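Local coordinates for nitrogen regulatory protein P-II (Thiomonas intermedia, PDB 5D4N) that binds adenine nucleotides and bicarbonate as a carboxysome-associated PII-like signalling protein, and probably regulates partner proteins, at residues Y7-L12 and I67-E72; E13-G18 and L63-A68. All coordinates share one frame; numbering follows the deposited sequence.

Interaction 1 (Y7-L12 and I67-E72). With AMP (adenosine monophosphate), chain F.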
ATOM      1  N   TYR A   7      -0.099  17.335   7.825  1.00 25.45           N
ATOM      2  CA  TYR A   7      -0.657  16.995   9.119  1.00 26.14           C
ATOM      3  C   TYR A   7      -0.614  15.491   9.313  1.00 27.24           C
ATOM      4  O   TYR A   7      -0.803  14.746   8.349  1.00 25.23           O
ATOM      5  CB  TYR A   7      -2.112  17.444   9.151  1.00 27.57           C
ATOM      6  CG  TYR A   7      -2.279  18.937   8.982  1.00 29.75           C
ATOM      7  CD1 TYR A   7      -2.334  19.514   7.712  1.00 30.15           C
ATOM      8  CD2 TYR A   7      -2.452  19.761  10.083  1.00 32.44           C
ATOM      9  CE1 TYR A   7      -2.565  20.877   7.545  1.00 31.27           C
ATOM     10  CE2 TYR A   7      -2.705  21.122   9.930  1.00 34.62           C
ATOM     11  CZ  TYR A   7      -2.744  21.678   8.660  1.00 41.89           C
ATOM     12  OH  TYR A   7      -2.965  23.030   8.519  1.00 42.71           O
ATOM     13  N   PRO A   8      -0.394  15.000  10.540  1.00 25.35           N
ATOM     14  CA  PRO A   8      -0.323  13.538  10.730  1.00 24.83           C
ATOM     15  C   PRO A   8      -1.684  12.864  10.701  1.00 28.03           C
ATOM     16  O   PRO A   8      -2.709  13.411  11.150  1.00 27.15           O
ATOM     17  CB  PRO A   8       0.315  13.400  12.110  1.00 28.00           C
ATOM     18  CG  PRO A   8      -0.096  14.645  12.826  1.00 33.28           C
ATOM     19  CD  PRO A   8      -0.131  15.733  11.801  1.00 29.30           C
ATOM     20  N   LEU A   9      -1.698  11.642  10.186  1.00 25.81           N
ATOM     21  CA  LEU A   9      -2.920  10.839  10.180  1.00 26.45           C
ATOM     22  C   LEU A   9      -2.464   9.386  10.224  1.00 26.20           C
ATOM     23  O   LEU A   9      -1.266   9.124  10.126  1.00 24.30           O
ATOM     24  CB  LEU A   9      -3.723  11.073   8.887  1.00 27.47           C
ATOM     25  CG  LEU A   9      -5.250  11.149   8.977  1.00 32.29           C
ATOM     26  CD1 LEU A   9      -5.774  12.424   9.620  1.00 33.38           C
ATOM     27  CD2 LEU A   9      -5.866  10.984   7.604  1.00 30.84           C
ATOM     28  N   LYS A  10      -3.401   8.451  10.351  1.00 24.02           N
ATOM     29  CA  LYS A  10      -3.052   7.024  10.308  1.00 24.31           C
ATOM     30  C   LYS A  10      -3.645   6.449   9.032  1.00 26.24           C
ATOM     31  O   LYS A  10      -4.605   7.020   8.486  1.00 25.73           O
ATOM     32  CB  LYS A  10      -3.645   6.314  11.536  1.00 26.30           C
ATOM     33  CG  LYS A  10      -3.076   6.828  12.883  1.00 25.81           C
ATOM     34  CD  LYS A  10      -1.633   6.394  13.114  1.00 30.00           C
ATOM     35  CE  LYS A  10      -1.137   6.999  14.422  1.00 33.79           C
ATOM     36  NZ  LYS A  10       0.198   6.508  14.804  1.00 33.53           N
ATOM     37  N   LYS A  11      -3.058   5.369   8.505  1.00 22.45           N
ATOM     38  CA  LYS A  11      -3.626   4.727   7.323  1.00 20.76           C
ATOM     39  C   LYS A  11      -3.672   3.246   7.600  1.00 24.08           C
ATOM     40  O   LYS A  11      -2.642   2.626   7.895  1.00 22.93           O
ATOM     41  CB  LYS A  11      -2.797   4.991   6.069  1.00 21.61           C
ATOM     42  CG  LYS A  11      -3.544   4.628   4.765  1.00 23.37           C
ATOM     43  CD  LYS A  11      -2.588   4.410   3.601  1.00 24.29           C
ATOM     44  CE  LYS A  11      -1.851   3.098   3.668  1.00 24.95           C
ATOM     45  NZ  LYS A  11      -0.974   2.941   2.454  1.00 28.93           N
ATOM     46  N   LEU A  12      -4.873   2.690   7.536  1.00 20.70           N
ATOM     47  CA  LEU A  12      -5.015   1.242   7.714  1.00 19.15           C
ATOM     48  C   LEU A  12      -4.975   0.552   6.374  1.00 20.74           C
ATOM     49  O   LEU A  12      -5.524   1.047   5.392  1.00 20.55           O
ATOM     50  CB  LEU A  12      -6.384   0.920   8.343  1.00 19.97           C
ATOM     51  CG  LEU A  12      -6.712   1.600   9.684  1.00 26.37           C
ATOM     52  CD1 LEU A  12      -8.046   1.080  10.223  1.00 27.91           C
ATOM     53  CD2 LEU A  12      -5.631   1.389  10.681  1.00 29.52           C
ATOM     54  N   ILE A  67      -7.993   0.252   1.996  1.00 19.16           N
ATOM     55  CA  ILE A  67      -7.044   1.254   2.456  1.00 18.47           C
ATOM     56  C   ILE A  67      -7.901   2.355   3.044  1.00 20.42           C
ATOM     57  O   ILE A  67      -8.759   2.907   2.343  1.00 21.57           O
ATOM     58  CB  ILE A  67      -6.208   1.815   1.266  1.00 19.80           C
ATOM     59  CG1 ILE A  67      -5.370   0.715   0.602  1.00 21.71           C
ATOM     60  CG2 ILE A  67      -5.329   2.986   1.741  1.00 21.40           C
ATOM     61  CD1 ILE A  67      -4.796   1.185  -0.777  1.00 25.37           C
ATOM     62  N   ALA A  68      -7.664   2.693   4.311  1.00 18.69           N
ATOM     63  CA  ALA A  68      -8.479   3.704   4.937  1.00 19.98           C
ATOM     64  C   ALA A  68      -7.649   4.681   5.731  1.00 21.44           C
ATOM     65  O   ALA A  68      -7.045   4.285   6.728  1.00 21.51           O
ATOM     66  CB  ALA A  68      -9.529   3.036   5.834  1.00 22.17           C
ATOM     67  N   ALA A  69      -7.591   5.959   5.273  1.00 20.42           N
ATOM     68  CA  ALA A  69      -6.908   7.012   6.023  1.00 21.66           C
ATOM     69  C   ALA A  69      -7.882   7.498   7.074  1.00 23.05           C
ATOM     70  O   ALA A  69      -9.015   7.893   6.763  1.00 21.86           O
ATOM     71  CB  ALA A  69      -6.517   8.174   5.097  1.00 22.27           C
ATOM     72  N   VAL A  70      -7.437   7.454   8.336  1.00 22.52           N
ATOM     73  CA  VAL A  70      -8.279   7.808   9.478  1.00 23.85           C
ATOM     74  C   VAL A  70      -7.521   8.652  10.487  1.00 27.59           C
ATOM     75  O   VAL A  70      -6.317   8.471  10.663  1.00 24.98           O
ATOM     76  CB  VAL A  70      -8.829   6.526  10.161  1.00 27.51           C
ATOM     77  CG1 VAL A  70      -9.584   5.651   9.176  1.00 27.83           C
ATOM     78  CG2 VAL A  70      -7.739   5.689  10.851  1.00 26.84           C
ATOM     79  N   PRO A  71      -8.232   9.516  11.230  1.00 28.59           N
ATOM     80  CA  PRO A  71      -7.579  10.226  12.340  1.00 29.11           C
ATOM     81  C   PRO A  71      -7.140   9.189  13.388  1.00 30.90           C
ATOM     82  O   PRO A  71      -7.793   8.145  13.532  1.00 30.31           O
ATOM     83  CB  PRO A  71      -8.710  11.098  12.918  1.00 32.13           C
ATOM     84  CG  PRO A  71      -9.790  11.096  11.896  1.00 36.68           C
ATOM     85  CD  PRO A  71      -9.683   9.812  11.169  1.00 30.98           C
ATOM     86  N   GLU A  72      -6.053   9.457  14.140  1.00 30.12           N
ATOM     87  CA  GLU A  72      -5.558   8.519  15.138  1.00 30.32           C
ATOM     88  C   GLU A  72      -6.642   8.076  16.146  1.00 32.80           C
ATOM     89  O   GLU A  72      -6.651   6.910  16.544  1.00 32.61           O
ATOM     90  CB  GLU A  72      -4.313   9.065  15.860  1.00 33.63           C
ATOM     91  CG  GLU A  72      -3.662   8.026  16.774  1.00 48.01           C
ATOM     92  CD  GLU A  72      -2.424   8.419  17.559  1.00 75.72           C
ATOM     93  OE1 GLU A  72      -1.899   9.536  17.347  1.00 67.59           O
ATOM     94  OE2 GLU A  72      -1.966   7.589  18.378  1.00 71.78           O
TER
HETATM   95  P   AMP F 201     -13.043  12.231  -2.612  1.00 29.43           P
HETATM   96  O1P AMP F 201     -13.598  12.439  -1.209  1.00 30.67           O
HETATM   97  O2P AMP F 201     -14.169  12.364  -3.621  1.00 32.42           O
HETATM   98  O3P AMP F 201     -11.847  13.060  -2.925  1.00 27.33           O
HETATM   99  O5' AMP F 201     -12.635  10.674  -2.703  1.00 28.23           O
HETATM  100  C5' AMP F 201     -12.143  10.143  -3.955  1.00 27.12           C
HETATM  101  C4' AMP F 201     -11.499   8.806  -3.687  1.00 22.88           C
HETATM  102  O4' AMP F 201     -10.349   8.980  -2.845  1.00 22.35           O
HETATM  103  C3' AMP F 201     -12.378   7.824  -2.919  1.00 22.89           C
HETATM  104  O3' AMP F 201     -13.340   7.198  -3.757  1.00 25.63           O
HETATM  105  C2' AMP F 201     -11.321   6.856  -2.374  1.00 20.52           C
HETATM  106  O2' AMP F 201     -10.918   5.974  -3.416  1.00 21.73           O
HETATM  107  C1' AMP F 201     -10.180   7.834  -2.019  1.00 22.07           C
HETATM  108  N9  AMP F 201     -10.241   8.276  -0.629  1.00 21.49           N
HETATM  109  C8  AMP F 201     -10.892   9.376  -0.122  1.00 22.18           C
HETATM  110  N7  AMP F 201     -10.833   9.475   1.184  1.00 22.01           N
HETATM  111  C5  AMP F 201     -10.118   8.348   1.564  1.00 20.39           C
HETATM  112  C6  AMP F 201      -9.721   7.857   2.823  1.00 21.58           C
HETATM  113  N6  AMP F 201     -10.021   8.471   3.983  1.00 21.79           N
HETATM  114  N1  AMP F 201      -8.986   6.717   2.847  1.00 20.90           N
HETATM  115  C2  AMP F 201      -8.689   6.106   1.692  1.00 21.17           C
HETATM  116  N3  AMP F 201      -9.042   6.455   0.447  1.00 20.32           N
HETATM  117  C4  AMP F 201      -9.740   7.606   0.454  1.00 18.68           C
HETATM  118  O   HOH W   1      -4.315  11.646  13.246  1.00 34.70           O
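Lys10 lays its CE over one face of the Glu72 carboxylate, 3.7 Å from Glu72 CD, the two side chains running side by side and pointing the same way. The charges do not close on each other: Lys10 NZ stays 4.3 Å from Glu72 OE2 and forms its salt bridge with Asp97. The second flat group, the adenine of AMP, turns its N1/N6 edge to the side of strand 67-70 facing away from 7-12. Ala69 N donates almost straight to N1 (2.9 Å, 174°), and N6 donates to Ala69 O (3.0 Å). Along the side facing 7-12, paired backbone bonds join Lys10 to Val70 and Leu12 to Ala68. Leu9 brings CG to 3.3 Å from Val70 O, with CD2 against Ala69 CB (3.8 Å) and CD1 against Pro71 CA (3.9 Å). An alanine at Leu9 would probably open a gap beside Val70 O, Pro71 CA and the CB of Ala69, whose backbone bonds the adenine. Lys11 slants across Ile67, its CD 3.6 Å from Ile67 CG2, and NZ continues to Glu13 of the second subunit. Antiparallel strands reading adenine by backbone groups near a subunit boundary fit the nucleotide site of trimeric PII proteins.

Interaction 2 (E13-G18 and L63-A68). With AMP (adenosine monophosphate), chain F; ADP (adenosine-5'-diphosphate), chain D.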
ATOM      1  N   GLU A  13      -4.367  -0.636   6.349  1.00 18.04           N
ATOM      2  CA  GLU A  13      -4.477  -1.555   5.213  1.00 17.72           C
ATOM      3  C   GLU A  13      -5.150  -2.789   5.828  1.00 20.82           C
ATOM      4  O   GLU A  13      -4.590  -3.385   6.756  1.00 20.76           O
ATOM      5  CB  GLU A  13      -3.114  -1.961   4.636  1.00 18.55           C
ATOM      6  CG  GLU A  13      -2.531  -0.788   3.855  1.00 21.24           C
ATOM      7  CD  GLU A  13      -1.171  -1.038   3.228  1.00 27.94           C
ATOM      8  OE1 GLU A  13      -0.522  -2.054   3.557  1.00 24.57           O
ATOM      9  OE2 GLU A  13      -0.740  -0.181   2.425  1.00 28.16           O
ATOM     10  N   ILE A  14      -6.382  -3.093   5.402  1.00 18.53           N
ATOM     11  CA  ILE A  14      -7.172  -4.191   5.995  1.00 18.48           C
ATOM     12  C   ILE A  14      -7.303  -5.243   4.915  1.00 21.15           C
ATOM     13  O   ILE A  14      -7.937  -4.977   3.894  1.00 20.78           O
ATOM     14  CB  ILE A  14      -8.548  -3.667   6.407  1.00 20.22           C
ATOM     15  CG1 ILE A  14      -8.415  -2.495   7.400  1.00 22.08           C
ATOM     16  CG2 ILE A  14      -9.401  -4.828   6.994  1.00 23.04           C
ATOM     17  CD1 ILE A  14      -9.711  -1.594   7.445  1.00 26.12           C
ATOM     18  N   ILE A  15      -6.684  -6.410   5.116  1.00 19.10           N
ATOM     19  CA  ILE A  15      -6.679  -7.450   4.080  1.00 18.27           C
ATOM     20  C   ILE A  15      -7.573  -8.563   4.541  1.00 22.06           C
ATOM     21  O   ILE A  15      -7.375  -9.098   5.622  1.00 22.44           O
ATOM     22  CB  ILE A  15      -5.244  -7.945   3.773  1.00 20.89           C
ATOM     23  CG1 ILE A  15      -4.352  -6.743   3.304  1.00 20.43           C
ATOM     24  CG2 ILE A  15      -5.315  -9.079   2.722  1.00 23.50           C
ATOM     25  CD1 ILE A  15      -2.803  -7.010   3.291  1.00 21.91           C
ATOM     26  N   LEU A  16      -8.593  -8.873   3.748  1.00 20.07           N
ATOM     27  CA  LEU A  16      -9.573  -9.882   4.145  1.00 21.19           C
ATOM     28  C   LEU A  16     -10.279 -10.469   2.945  1.00 23.22           C
ATOM     29  O   LEU A  16     -10.153  -9.956   1.838  1.00 22.22           O
ATOM     30  CB  LEU A  16     -10.585  -9.301   5.182  1.00 23.13           C
ATOM     31  CG  LEU A  16     -11.710  -8.381   4.655  1.00 26.97           C
ATOM     32  CD1 LEU A  16     -12.655  -8.008   5.807  1.00 28.35           C
ATOM     33  CD2 LEU A  16     -11.180  -7.093   4.030  1.00 29.95           C
ATOM     34  N   GLU A  17     -11.025 -11.558   3.147  1.00 23.26           N
ATOM     35  CA  GLU A  17     -11.749 -12.160   2.029  1.00 22.36           C
ATOM     36  C   GLU A  17     -12.845 -11.225   1.556  1.00 25.32           C
ATOM     37  O   GLU A  17     -13.521 -10.586   2.369  1.00 25.39           O
ATOM     38  CB  GLU A  17     -12.359 -13.500   2.455  1.00 23.91           C
ATOM     39  CG  GLU A  17     -11.294 -14.553   2.736  1.00 27.79           C
ATOM     40  CD  GLU A  17     -11.846 -15.685   3.592  1.00 37.58           C
ATOM     41  OE1 GLU A  17     -12.109 -15.443   4.792  1.00 30.11           O
ATOM     42  OE2 GLU A  17     -12.096 -16.786   3.053  1.00 33.10           O
ATOM     43  N   GLY A  18     -13.014 -11.154   0.248  1.00 23.74           N
ATOM     44  CA  GLY A  18     -13.997 -10.249  -0.345  1.00 24.55           C
ATOM     45  C   GLY A  18     -15.421 -10.467   0.142  1.00 27.06           C
ATOM     46  O   GLY A  18     -16.229  -9.532   0.121  1.00 27.69           O
ATOM     47  N   LEU A  63      -9.554 -12.201  -2.200  1.00 23.98           N
ATOM     48  CA  LEU A  63      -9.016 -11.311  -1.165  1.00 22.71           C
ATOM     49  C   LEU A  63      -9.047  -9.888  -1.660  1.00 24.26           C
ATOM     50  O   LEU A  63      -8.858  -9.630  -2.852  1.00 23.14           O
ATOM     51  CB  LEU A  63      -7.545 -11.609  -0.797  1.00 23.81           C
ATOM     52  CG  LEU A  63      -7.221 -12.812   0.055  1.00 28.83           C
ATOM     53  CD1 LEU A  63      -5.708 -12.934   0.180  1.00 28.01           C
ATOM     54  CD2 LEU A  63      -7.825 -12.713   1.452  1.00 28.14           C
ATOM     55  N   ILE A  64      -9.280  -8.960  -0.740  1.00 20.52           N
ATOM     56  CA  ILE A  64      -9.243  -7.536  -1.057  1.00 20.91           C
ATOM     57  C   ILE A  64      -8.407  -6.828  -0.002  1.00 22.14           C
ATOM     58  O   ILE A  64      -8.178  -7.367   1.091  1.00 21.58           O
ATOM     59  CB  ILE A  64     -10.675  -6.897  -1.119  1.00 23.26           C
ATOM     60  CG1 ILE A  64     -11.394  -6.999   0.272  1.00 23.02           C
ATOM     61  CG2 ILE A  64     -11.507  -7.492  -2.235  1.00 25.21           C
ATOM     62  CD1 ILE A  64     -12.699  -6.228   0.366  1.00 24.52           C
ATOM     63  N   MET A  65      -7.961  -5.614  -0.321  1.00 19.36           N
ATOM     64  CA  MET A  65      -7.279  -4.777   0.652  1.00 18.06           C
ATOM     65  C   MET A  65      -8.020  -3.475   0.703  1.00 21.45           C
ATOM     66  O   MET A  65      -8.170  -2.803  -0.334  1.00 21.20           O
ATOM     67  CB  MET A  65      -5.804  -4.525   0.284  1.00 19.14           C
ATOM     68  CG  MET A  65      -5.139  -3.607   1.276  1.00 20.80           C
ATOM     69  SD  MET A  65      -3.340  -3.470   1.045  1.00 23.39           S
ATOM     70  CE  MET A  65      -3.260  -2.685  -0.607  1.00 21.83           C
ATOM     71  N   ILE A  66      -8.508  -3.123   1.893  1.00 19.11           N
ATOM     72  CA  ILE A  66      -9.218  -1.855   2.065  1.00 19.78           C
ATOM     73  C   ILE A  66      -8.198  -0.896   2.661  1.00 22.27           C
ATOM     74  O   ILE A  66      -7.608  -1.197   3.714  1.00 21.91           O
ATOM     75  CB  ILE A  66     -10.431  -2.028   3.007  1.00 21.93           C
ATOM     76  CG1 ILE A  66     -11.416  -3.037   2.409  1.00 22.56           C
ATOM     77  CG2 ILE A  66     -11.090  -0.646   3.216  1.00 23.97           C
ATOM     78  CD1 ILE A  66     -12.559  -3.467   3.407  1.00 26.26           C
ATOM     79  N   ILE A  67      -7.993   0.252   1.996  1.00 19.16           N
ATOM     80  CA  ILE A  67      -7.044   1.254   2.456  1.00 18.47           C
ATOM     81  C   ILE A  67      -7.901   2.355   3.044  1.00 20.42           C
ATOM     82  O   ILE A  67      -8.759   2.907   2.343  1.00 21.57           O
ATOM     83  CB  ILE A  67      -6.208   1.815   1.266  1.00 19.80           C
ATOM     84  CG1 ILE A  67      -5.370   0.715   0.602  1.00 21.71           C
ATOM     85  CG2 ILE A  67      -5.329   2.986   1.741  1.00 21.40           C
ATOM     86  CD1 ILE A  67      -4.796   1.185  -0.777  1.00 25.37           C
ATOM     87  N   ALA A  68      -7.664   2.693   4.311  1.00 18.69           N
ATOM     88  CA  ALA A  68      -8.479   3.704   4.937  1.00 19.98           C
ATOM     89  C   ALA A  68      -7.649   4.681   5.731  1.00 21.44           C
ATOM     90  O   ALA A  68      -7.045   4.285   6.728  1.00 21.51           O
ATOM     91  CB  ALA A  68      -9.529   3.036   5.834  1.00 22.17           C
TER
HETATM   92  P   AMP F 201     -13.043  12.231  -2.612  1.00 29.43           P
HETATM   93  O1P AMP F 201     -13.598  12.439  -1.209  1.00 30.67           O
HETATM   94  O2P AMP F 201     -14.169  12.364  -3.621  1.00 32.42           O
HETATM   95  O3P AMP F 201     -11.847  13.060  -2.925  1.00 27.33           O
HETATM   96  O5' AMP F 201     -12.635  10.674  -2.703  1.00 28.23           O
HETATM   97  C5' AMP F 201     -12.143  10.143  -3.955  1.00 27.12           C
HETATM   98  C4' AMP F 201     -11.499   8.806  -3.687  1.00 22.88           C
HETATM   99  O4' AMP F 201     -10.349   8.980  -2.845  1.00 22.35           O
HETATM  100  C3' AMP F 201     -12.378   7.824  -2.919  1.00 22.89           C
HETATM  101  O3' AMP F 201     -13.340   7.198  -3.757  1.00 25.63           O
HETATM  102  C2' AMP F 201     -11.321   6.856  -2.374  1.00 20.52           C
HETATM  103  O2' AMP F 201     -10.918   5.974  -3.416  1.00 21.73           O
HETATM  104  C1' AMP F 201     -10.180   7.834  -2.019  1.00 22.07           C
HETATM  105  N9  AMP F 201     -10.241   8.276  -0.629  1.00 21.49           N
HETATM  106  C8  AMP F 201     -10.892   9.376  -0.122  1.00 22.18           C
HETATM  107  N7  AMP F 201     -10.833   9.475   1.184  1.00 22.01           N
HETATM  108  C5  AMP F 201     -10.118   8.348   1.564  1.00 20.39           C
HETATM  109  C6  AMP F 201      -9.721   7.857   2.823  1.00 21.58           C
HETATM  110  N6  AMP F 201     -10.021   8.471   3.983  1.00 21.79           N
HETATM  111  N1  AMP F 201      -8.986   6.717   2.847  1.00 20.90           N
HETATM  112  C2  AMP F 201      -8.689   6.106   1.692  1.00 21.17           C
HETATM  113  N3  AMP F 201      -9.042   6.455   0.447  1.00 20.32           N
HETATM  114  C4  AMP F 201      -9.740   7.606   0.454  1.00 18.68           C
HETATM  115  PB  ADP D 201      -5.342 -18.345   6.756  0.50 32.66           P
HETATM  116  O1B ADP D 201      -4.899 -18.751   8.054  0.50 33.18           O
HETATM  117  O2B ADP D 201      -6.813 -18.616   6.612  0.50 32.64           O
HETATM  118  O3B ADP D 201      -4.611 -19.121   5.683  0.50 35.98           O
HETATM  119  PA  ADP D 201      -4.255 -15.599   7.319  1.00 30.71           P
HETATM  120  O1A ADP D 201      -5.110 -14.829   8.262  1.00 27.76           O
HETATM  121  O2A ADP D 201      -2.972 -16.092   8.025  1.00 35.04           O
HETATM  122  O3A ADP D 201      -5.068 -16.773   6.592  1.00 30.37           O
HETATM  123  O5' ADP D 201      -3.821 -14.637   6.129  1.00 26.83           O
HETATM  124  C5' ADP D 201      -4.825 -14.167   5.214  1.00 25.44           C
HETATM  125  C4' ADP D 201      -4.195 -13.222   4.224  1.00 22.48           C
HETATM  126  O4' ADP D 201      -3.625 -12.100   4.926  1.00 22.55           O
HETATM  127  C3' ADP D 201      -3.020 -13.815   3.460  1.00 22.15           C
HETATM  128  O3' ADP D 201      -3.443 -14.624   2.366  1.00 25.77           O
HETATM  129  C2' ADP D 201      -2.300 -12.546   3.002  1.00 20.10           C
HETATM  130  O2' ADP D 201      -3.007 -11.971   1.920  1.00 21.68           O
HETATM  131  C1' ADP D 201      -2.473 -11.637   4.225  1.00 22.21           C
HETATM  132  N9  ADP D 201      -1.319 -11.700   5.118  1.00 22.95           N
HETATM  133  C8  ADP D 201      -1.119 -12.551   6.174  1.00 24.08           C
HETATM  134  N7  ADP D 201       0.071 -12.460   6.717  1.00 24.79           N
HETATM  135  C5  ADP D 201       0.696 -11.470   5.973  1.00 22.96           C
HETATM  136  C6  ADP D 201       1.970 -10.869   6.071  1.00 23.72           C
HETATM  137  N6  ADP D 201       2.910 -11.267   6.944  1.00 24.62           N
HETATM  138  N1  ADP D 201       2.248  -9.850   5.225  1.00 22.05           N
HETATM  139  C2  ADP D 201       1.329  -9.487   4.323  1.00 21.58           C
HETATM  140  N3  ADP D 201       0.111 -10.001   4.117  1.00 22.51           N
HETATM  141  C4  ADP D 201      -0.151 -10.985   4.991  1.00 21.66           C
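Met65 crosses Glu13 obliquely, its sulfur set against the length of the acid's chain: SD is 3.9 Å from Glu13 CB and about as far from CG and CD. Met65 CG stands anti to the backbone N (chi1 178°), which sets it against Ile15 CG1 at 3.8 Å; the chain bends only at chi3, so successive atoms of Met65 lie against Ile15 and then Glu13. The carboxylate of Glu13 is bridged by Lys11 of its own chain and by Lys11 of the third subunit, which would offset its buried charge.

On the opposite face the two segments contribute aliphatic side chains, Ile14, Leu16, Ile64 and Ile66. Leu16 and Ile64 lie side by side, pointing the same way, with Leu16 CD2 3.8 Å from Ile64 CG1. The same CD2 also meets Ile66 CD1 (3.9 Å), the two side chains crossing. Helices 21-31 and 72-88 cover this face, the latter packing Phe82, Phe85 and Phe86 onto Ile14 and Leu16.

Paired backbone bonds join Ile14 to Ile66 and Leu16 to Ile64. At the far end Leu63 CD1 rests 3.4 Å from O2' of ADP, with Ile15 CG2 nearby. This is the central antiparallel strand pair of the ferredoxin-like PII fold, its end lining the nucleotide pocket.

How the interactions relate
Interactions 1 and 2 are successive portions of one antiparallel pairing between strands 7-17 and 63-70, with centres about 15 Å apart and Ile67 and Ala68 shared. Both are largely buried. Interaction 2 lies nearer the centre of the chain, about 5 Å from it against 11 Å for interaction 1, and its packing is chiefly aliphatic. Interaction 1 runs out to the more open Lys10/Glu72 pair and a water joining Pro8 O to Glu72 N, whereas the Glu13 carboxylate of interaction 2 is buried and salt-bridged. Both border the AMP site through the shared residues, but only interaction 2 also reaches ADP, through Leu63 and Ile15. Lys11 and Glu13 connect both contacts to neighbouring subunits.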